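PDB 1H4V: histidine--tRNA ligase from Thermus thermophilus, which catalyses the ATP-dependent joining of L-histidine to tRNA(His), releasing AMP and diphosphate, and works as a homodimer. Local coordinates for residues A[83-87]-A[288-292]; A[144-148]-A[244-250]; A[377-381]-A[415-420]. One frame throughout, in Å; residues are numbered along the deposited sequence.

Contact 1 (A[83-87]-A[288-292]); sequences TAAMV and YDGLS
Thr83 and Tyr288 meet methyl to ring inside the class II synthetase catalytic domain, where the first turn of helix 83-92 faces the end of the GGGRYDGL signature peptide of histidyl-tRNA synthetases. The two side chains arrive from opposite directions, and CG2 of Thr83 settles over one face of the phenol in a CH-pi contact, 3.9 Å from the ring centroid and 18° off the normal. The methyl is displaced toward the rim, so that CZ of Tyr288 is its closest ring atom. Tyr288 places CG between its backbone N and carbonyl carbon (chi1 50°), a crowded arrangement that turns the ring toward the helix. At the end of the type I beta turn that Tyr288 begins, Leu291 comes in at a slant. Its CD2 methyl fits between two residues one helical turn apart, 3.7 Å from CG2 of Thr83 and 3.7 Å from CG2 of Val87. Val87 thus divides its branches: CG2 lies beside Leu291 and obliquely to the Tyr288 ring, while CG1 reaches the start of the short helix. Two polar ends find partners in other parts of the domain: Tyr288 OH makes a weak hydrogen bond to Glu130 on strand 123-132, and Ser292 OG bonds to Pro298 O. At the far end of the contact, Val87 CG1 packs 3.9 Å from Ser292 CA.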
loop_
_atom_site.group_PDB
_atom_site.type_symbol
_atom_site.label_atom_id
_atom_site.label_comp_id
_atom_site.label_asym_id
_atom_site.label_seq_id
_atom_site.Cartn_x
_atom_site.Cartn_y
_atom_site.Cartn_z
ATOM N N THR A 83 -11.005 -10.428 -6.533
ATOM C CA THR A 83 -11.368 -11.848 -6.442
ATOM C C THR A 83 -10.588 -12.821 -7.312
ATOM O O THR A 83 -10.016 -13.775 -6.790
ATOM C CB THR A 83 -12.880 -12.069 -6.701
ATOM O OG1 THR A 83 -13.643 -11.176 -5.875
ATOM C CG2 THR A 83 -13.272 -13.515 -6.350
ATOM N N ALA A 84 -10.561 -12.594 -8.626
ATOM C CA ALA A 84 -9.832 -13.489 -9.521
ATOM C C ALA A 84 -8.351 -13.590 -9.147
ATOM O O ALA A 84 -7.761 -14.667 -9.221
ATOM C CB ALA A 84 -9.973 -13.032 -10.969
ATOM N N ALA A 85 -7.756 -12.469 -8.753
ATOM C CA ALA A 85 -6.344 -12.447 -8.364
ATOM C C ALA A 85 -6.114 -13.277 -7.106
ATOM O O ALA A 85 -5.112 -13.978 -6.989
ATOM C CB ALA A 85 -5.888 -11.018 -8.124
ATOM N N MET A 86 -7.046 -13.197 -6.165
ATOM C CA MET A 86 -6.928 -13.951 -4.919
ATOM C C MET A 86 -7.114 -15.435 -5.167
ATOM O O MET A 86 -6.374 -16.245 -4.611
ATOM C CB MET A 86 -7.928 -13.418 -3.885
ATOM C CG MET A 86 -7.561 -11.995 -3.481
ATOM S SD MET A 86 -8.814 -11.052 -2.636
ATOM C CE MET A 86 -8.538 -11.629 -0.937
ATOM N N VAL A 87 -8.083 -15.785 -6.009
ATOM C CA VAL A 87 -8.320 -17.190 -6.356
ATOM C C VAL A 87 -7.078 -17.722 -7.076
ATOM O O VAL A 87 -6.649 -18.851 -6.842
ATOM C CB VAL A 87 -9.528 -17.358 -7.304
ATOM C CG1 VAL A 87 -9.582 -18.795 -7.826
ATOM C CG2 VAL A 87 -10.818 -17.013 -6.581
ATOM N N TYR A 288 -19.261 -17.501 -5.439
ATOM C CA TYR A 288 -18.805 -17.633 -6.825
ATOM C C TYR A 288 -18.054 -18.937 -7.063
ATOM O O TYR A 288 -16.883 -18.927 -7.451
ATOM C CB TYR A 288 -17.884 -16.473 -7.163
ATOM C CG TYR A 288 -16.798 -16.285 -6.132
ATOM C CD1 TYR A 288 -15.641 -17.070 -6.149
ATOM C CD2 TYR A 288 -16.946 -15.349 -5.107
ATOM C CE1 TYR A 288 -14.668 -16.930 -5.174
ATOM C CE2 TYR A 288 -15.979 -15.203 -4.127
ATOM C CZ TYR A 288 -14.846 -15.997 -4.165
ATOM O OH TYR A 288 -13.905 -15.878 -3.177
ATOM N N ASP A 289 -18.744 -20.051 -6.875
ATOM C CA ASP A 289 -18.147 -21.372 -7.015
ATOM C C ASP A 289 -17.462 -21.818 -8.318
ATOM O O ASP A 289 -16.608 -22.700 -8.274
ATOM C CB ASP A 289 -19.185 -22.415 -6.585
ATOM C CG ASP A 289 -19.650 -22.205 -5.139
ATOM O OD1 ASP A 289 -20.605 -22.884 -4.710
ATOM O OD2 ASP A 289 -19.058 -21.353 -4.434
ATOM N N GLY A 290 -17.788 -21.227 -9.462
ATOM C CA GLY A 290 -17.144 -21.670 -10.693
ATOM C C GLY A 290 -15.957 -20.878 -11.241
ATOM O O GLY A 290 -15.465 -21.166 -12.333
ATOM N N LEU A 291 -15.477 -19.894 -10.487
ATOM C CA LEU A 291 -14.369 -19.065 -10.939
ATOM C C LEU A 291 -13.029 -19.798 -11.001
ATOM O O LEU A 291 -12.229 -19.567 -11.913
ATOM C CB LEU A 291 -14.248 -17.817 -10.048
ATOM C CG LEU A 291 -13.071 -16.874 -10.312
ATOM C CD1 LEU A 291 -13.181 -16.266 -11.692
ATOM C CD2 LEU A 291 -13.066 -15.786 -9.265
ATOM N N SER A 292 -12.778 -20.677 -10.038
ATOM C CA SER A 292 -11.526 -21.424 -10.005
ATOM C C SER A 292 -11.322 -22.266 -11.264
ATOM O O SER A 292 -10.264 -22.223 -11.888
ATOM C CB SER A 292 -11.489 -22.325 -8.774
ATOM O OG SER A 292 -10.271 -23.049 -8.722
#

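Contact 2 (A[144-148]-A[244-250]); sequences VVLLY and LERLSVP
Val145 and Tyr148, one helical turn apart on helix 137-153, pack against Leu244, Leu247 and Val249 where a Schellman motif ends helix 231-246 and hands the chain to edge strand 251-253. The setting is the catalytic domain of a class II synthetase, with helix 137-153 also packed on the large mixed sheet through Phe269 and Val161. Aliphatic contacts form the centre. The CG2 methyl of Val145 receives three partners at once: Leu247 CD1 at 3.6 Å, Leu244 CD2 at 3.7 Å and Val249 CG2 at 3.9 Å. Leu247 crosses Val145 at about a right angle, whereas Leu244 slides past it in the opposing sense. Leu244, with CG beside its backbone N (chi1 -64°), uses the same CD2 methyl to touch Val144 CG1 as well, 3.8 Å away.

Aromatic contacts occupy the other end. Val249 runs alongside Tyr148, holding CG1 over a face of the ring and CG2 4.0 Å from CD2 of Tyr148.

Backbone bonds shape the surface that meets the helix. Ser248, at positive phi, is the C-prime residue; its N bonds to Glu245 O, and Val249 N bonds to Leu244 O at 2.9 Å. The reversal brings Val249 back beside Leu244, so that helix residues and the exit residue form one apolar patch.

The second subunit also touches this region: Phe345 of that subunit packs on Leu247, its Glu349 on Val145, and its Glu343 forms a salt bridge with Arg246. At the rim, Pro250 crosses the tyrosine at roughly a right angle, with CD 3.7 Å from Tyr148 OH.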
loop_
_atom_site.group_PDB
_atom_site.type_symbol
_atom_site.label_atom_id
_atom_site.label_comp_id
_atom_site.label_asym_id
_atom_site.label_seq_id
_atom_site.Cartn_x
_atom_site.Cartn_y
_atom_site.Cartn_z
ATOM N N VAL A 144 -21.267 -11.433 4.964
ATOM C CA VAL A 144 -22.217 -10.331 5.108
ATOM C C VAL A 144 -21.976 -9.560 6.411
ATOM O O VAL A 144 -21.821 -8.337 6.405
ATOM C CB VAL A 144 -23.688 -10.845 5.087
ATOM C CG1 VAL A 144 -24.634 -9.719 5.425
ATOM C CG2 VAL A 144 -24.040 -11.409 3.696
ATOM N N VAL A 145 -21.939 -10.274 7.530
ATOM C CA VAL A 145 -21.712 -9.629 8.818
ATOM C C VAL A 145 -20.358 -8.928 8.873
ATOM O O VAL A 145 -20.254 -7.837 9.417
ATOM C CB VAL A 145 -21.789 -10.640 9.975
ATOM C CG1 VAL A 145 -21.597 -9.921 11.301
ATOM C CG2 VAL A 145 -23.131 -11.344 9.953
ATOM N N LEU A 146 -19.321 -9.554 8.316
ATOM C CA LEU A 146 -17.990 -8.949 8.312
ATOM C C LEU A 146 -17.977 -7.606 7.571
ATOM O O LEU A 146 -17.351 -6.652 8.029
ATOM C CB LEU A 146 -16.962 -9.891 7.680
ATOM C CG LEU A 146 -16.404 -11.026 8.545
ATOM C CD1 LEU A 146 -15.369 -11.790 7.753
ATOM C CD2 LEU A 146 -15.776 -10.467 9.814
ATOM N N LEU A 147 -18.664 -7.540 6.432
ATOM C CA LEU A 147 -18.737 -6.309 5.663
ATOM C C LEU A 147 -19.532 -5.298 6.466
ATOM O O LEU A 147 -19.129 -4.141 6.613
ATOM C CB LEU A 147 -19.420 -6.552 4.314
ATOM C CG LEU A 147 -19.798 -5.297 3.530
ATOM C CD1 LEU A 147 -18.545 -4.464 3.255
ATOM C CD2 LEU A 147 -20.489 -5.698 2.232
ATOM N N TYR A 148 -20.661 -5.744 6.997
ATOM C CA TYR A 148 -21.514 -4.886 7.809
ATOM C C TYR A 148 -20.679 -4.288 8.952
ATOM O O TYR A 148 -20.712 -3.079 9.188
ATOM C CB TYR A 148 -22.671 -5.718 8.366
ATOM C CG TYR A 148 -23.702 -4.939 9.141
ATOM C CD1 TYR A 148 -24.495 -3.982 8.517
ATOM C CD2 TYR A 148 -23.901 -5.175 10.501
ATOM C CE1 TYR A 148 -25.465 -3.279 9.226
ATOM C CE2 TYR A 148 -24.863 -4.478 11.217
ATOM C CZ TYR A 148 -25.643 -3.533 10.573
ATOM O OH TYR A 148 -26.608 -2.852 11.278
ATOM N N LEU A 244 -28.250 -14.529 9.887
ATOM C CA LEU A 244 -28.287 -13.075 10.044
ATOM C C LEU A 244 -29.311 -12.659 11.094
ATOM O O LEU A 244 -29.069 -11.745 11.887
ATOM C CB LEU A 244 -28.603 -12.392 8.713
ATOM C CG LEU A 244 -27.563 -12.577 7.599
ATOM C CD1 LEU A 244 -28.045 -11.878 6.342
ATOM C CD2 LEU A 244 -26.213 -12.028 8.050
ATOM N N GLU A 245 -30.458 -13.325 11.097
ATOM C CA GLU A 245 -31.491 -13.025 12.076
ATOM C C GLU A 245 -30.884 -13.247 13.462
ATOM O O GLU A 245 -30.965 -12.387 14.339
ATOM C CB GLU A 245 -32.704 -13.943 11.853
ATOM N N ARG A 246 -30.248 -14.400 13.628
ATOM C CA ARG A 246 -29.618 -14.779 14.880
ATOM C C ARG A 246 -28.482 -13.824 15.278
ATOM O O ARG A 246 -28.126 -13.728 16.449
ATOM C CB ARG A 246 -29.104 -16.212 14.750
ATOM C CG ARG A 246 -28.572 -16.807 16.026
ATOM C CD ARG A 246 -29.654 -16.996 17.081
ATOM N NE ARG A 246 -29.049 -17.432 18.333
ATOM C CZ ARG A 246 -28.615 -18.667 18.562
ATOM N NH1 ARG A 246 -28.735 -19.599 17.630
ATOM N NH2 ARG A 246 -28.013 -18.954 19.708
ATOM N N LEU A 247 -27.917 -13.116 14.305
ATOM C CA LEU A 247 -26.836 -12.174 14.583
ATOM C C LEU A 247 -27.341 -10.740 14.645
ATOM O O LEU A 247 -26.556 -9.797 14.685
ATOM C CB LEU A 247 -25.756 -12.289 13.514
ATOM C CG LEU A 247 -24.898 -13.549 13.635
ATOM C CD1 LEU A 247 -24.167 -13.822 12.333
ATOM C CD2 LEU A 247 -23.938 -13.376 14.793
ATOM N N SER A 248 -28.659 -10.586 14.656
ATOM C CA SER A 248 -29.278 -9.272 14.710
ATOM C C SER A 248 -28.869 -8.340 13.575
ATOM O O SER A 248 -28.870 -7.120 13.743
ATOM C CB SER A 248 -28.994 -8.594 16.058
ATOM O OG SER A 248 -29.834 -9.112 17.076
ATOM N N VAL A 249 -28.521 -8.899 12.421
ATOM C CA VAL A 249 -28.160 -8.056 11.285
ATOM C C VAL A 249 -29.416 -7.787 10.463
ATOM O O VAL A 249 -29.974 -8.691 9.840
ATOM C CB VAL A 249 -27.089 -8.721 10.370
ATOM C CG1 VAL A 249 -26.990 -7.975 9.045
ATOM C CG2 VAL A 249 -25.732 -8.702 11.060
ATOM N N PRO A 250 -29.889 -6.538 10.469
ATOM C CA PRO A 250 -31.090 -6.195 9.700
ATOM C C PRO A 250 -30.826 -6.285 8.201
ATOM O O PRO A 250 -29.888 -5.676 7.701
ATOM C CB PRO A 250 -31.384 -4.765 10.141
ATOM C CG PRO A 250 -30.003 -4.210 10.399
ATOM C CD PRO A 250 -29.333 -5.352 11.146
#

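Contact 3 (A[377-381]-A[415-420]); sequences GAAFA and YLLQAL
Phe380, at the start of strand 380-384, pushes its ring into a hollow formed by Tyr415, Leu416 and Ala419 on the last turns of helix 412-419 and Leu420 just beyond its end. This is the anticodon-binding domain, an alpha/beta unit in which the strand is the middle one of a five-stranded mixed sheet and the C-terminal helix covers part of one sheet face. One wall of the hollow is a methyl: Leu416 CD2 rides 3.8 Å above the plane of the Phe380 ring, 21° off the normal when measured to the centroid, giving a CH-pi contact shifted toward the CD1 side. At the ring's edge and near its plane stands Leu420 CD2, 4.0 Å from Phe380 CE1. The far end of the phenyl meets the small side chain of Ala419, with CB 3.8 Å from Phe380 CZ. Tyr415 borders the remaining side; the two aromatic side chains cross at about a right angle, and Phe380 CE2 approaches the edge of the tyrosine ring. A second, smaller bump is Ala379 CB, which meets Leu420 CD2 at 3.8 Å, so that this one leucine methyl touches both Ala379 and Phe380. Leu331 and Leu396 of the neighbouring strands extend the apolar surface under Leu416. Between these two segments carbon meets carbon, so the contact rests on shape and on burial of apolar surface; the Phe380 backbone is hydrogen-bonded to Asp330 and Tyr332.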
loop_
_atom_site.group_PDB
_atom_site.type_symbol
_atom_site.label_atom_id
_atom_site.label_comp_id
_atom_site.label_asym_id
_atom_site.label_seq_id
_atom_site.Cartn_x
_atom_site.Cartn_y
_atom_site.Cartn_z
ATOM N N GLY A 377 2.008 23.426 16.021
ATOM C CA GLY A 377 1.520 22.583 17.097
ATOM C C GLY A 377 2.572 21.786 17.842
ATOM O O GLY A 377 2.313 20.664 18.282
ATOM N N ALA A 378 3.757 22.363 18.000
ATOM C CA ALA A 378 4.838 21.696 18.719
ATOM C C ALA A 378 4.550 21.641 20.216
ATOM O O ALA A 378 3.948 22.554 20.774
ATOM C CB ALA A 378 6.149 22.430 18.482
ATOM N N ALA A 379 4.969 20.558 20.862
ATOM C CA ALA A 379 4.784 20.431 22.296
ATOM C C ALA A 379 5.779 21.411 22.929
ATOM O O ALA A 379 5.424 22.186 23.817
ATOM C CB ALA A 379 5.078 19.007 22.746
ATOM N N PHE A 380 7.020 21.383 22.445
ATOM C CA PHE A 380 8.070 22.267 22.940
ATOM C C PHE A 380 8.710 23.069 21.832
ATOM O O PHE A 380 8.752 22.642 20.682
ATOM C CB PHE A 380 9.199 21.486 23.619
ATOM C CG PHE A 380 8.848 20.938 24.966
ATOM C CD1 PHE A 380 8.178 19.729 25.084
ATOM C CD2 PHE A 380 9.202 21.629 26.122
ATOM C CE1 PHE A 380 7.863 19.207 26.341
ATOM C CE2 PHE A 380 8.896 21.119 27.378
ATOM C CZ PHE A 380 8.224 19.905 27.489
ATOM N N ALA A 381 9.221 24.235 22.198
ATOM C CA ALA A 381 9.929 25.092 21.266
ATOM C C ALA A 381 11.342 25.104 21.842
ATOM O O ALA A 381 11.514 25.030 23.058
ATOM C CB ALA A 381 9.343 26.484 21.270
ATOM N N TYR A 415 14.987 14.853 29.629
ATOM C CA TYR A 415 14.010 15.827 30.081
ATOM C C TYR A 415 12.735 15.777 29.240
ATOM O O TYR A 415 11.620 15.760 29.776
ATOM C CB TYR A 415 14.615 17.225 30.012
ATOM C CG TYR A 415 13.652 18.315 30.395
ATOM C CD1 TYR A 415 13.532 18.739 31.726
ATOM C CD2 TYR A 415 12.828 18.903 29.435
ATOM C CE1 TYR A 415 12.607 19.725 32.086
ATOM C CE2 TYR A 415 11.903 19.884 29.780
ATOM C CZ TYR A 415 11.796 20.291 31.100
ATOM O OH TYR A 415 10.886 21.271 31.425
ATOM N N LEU A 416 12.904 15.765 27.919
ATOM C CA LEU A 416 11.768 15.732 27.005
ATOM C C LEU A 416 10.954 14.457 27.175
ATOM O O LEU A 416 9.725 14.491 27.115
ATOM C CB LEU A 416 12.245 15.854 25.557
ATOM C CG LEU A 416 12.803 17.209 25.121
ATOM C CD1 LEU A 416 13.593 17.039 23.850
ATOM C CD2 LEU A 416 11.669 18.203 24.913
ATOM N N LEU A 417 11.642 13.339 27.395
ATOM C CA LEU A 417 10.968 12.056 27.574
ATOM C C LEU A 417 10.175 12.007 28.878
ATOM O O LEU A 417 9.079 11.457 28.926
ATOM C CB LEU A 417 11.983 10.911 27.542
ATOM C CG LEU A 417 11.646 9.784 26.561
ATOM C CD1 LEU A 417 10.379 9.061 27.001
ATOM C CD2 LEU A 417 11.473 10.372 25.159
ATOM N N GLN A 418 10.733 12.582 29.936
ATOM C CA GLN A 418 10.059 12.617 31.226
ATOM C C GLN A 418 8.825 13.508 31.131
ATOM O O GLN A 418 7.819 13.267 31.792
ATOM C CB GLN A 418 11.006 13.166 32.294
ATOM C CG GLN A 418 10.343 13.540 33.614
ATOM C CD GLN A 418 9.793 12.342 34.368
ATOM O OE1 GLN A 418 10.526 11.397 34.684
ATOM N NE2 GLN A 418 8.498 12.376 34.668
ATOM N N ALA A 419 8.908 14.541 30.300
ATOM C CA ALA A 419 7.804 15.477 30.137
ATOM C C ALA A 419 6.729 15.009 29.159
ATOM O O ALA A 419 5.554 15.327 29.324
ATOM C CB ALA A 419 8.346 16.837 29.706
ATOM N N LEU A 420 7.130 14.256 28.141
ATOM C CA LEU A 420 6.185 13.772 27.141
ATOM C C LEU A 420 5.742 12.344 27.424
ATOM O O LEU A 420 5.191 11.672 26.551
ATOM C CB LEU A 420 6.808 13.851 25.741
ATOM C CG LEU A 420 7.095 15.238 25.148
ATOM C CD1 LEU A 420 7.746 15.070 23.791
ATOM C CD2 LEU A 420 5.811 16.043 25.014
#

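How the contacts relate
Followed from the N terminus, the chain opens contact 1 at 83-87 on helix 83-92, then reaches helix 137-153, where 144-148 opens contact 2. That contact closes at 244-250, after a largely helical excursion, and brings the chain back to the edge of the large sheet. Only later, at 288-292, does contact 1 close; the loop of contact 2 therefore lies wholly within that of contact 1, and their centres are 24 Å apart. Together they tie early and late portions of the catalytic domain. Contact 3 follows in series, closing a short loop of strands and helix 386-391 that ends on helix 412-419 within the anticodon-binding domain, its centre 46 Å from that of contact 2.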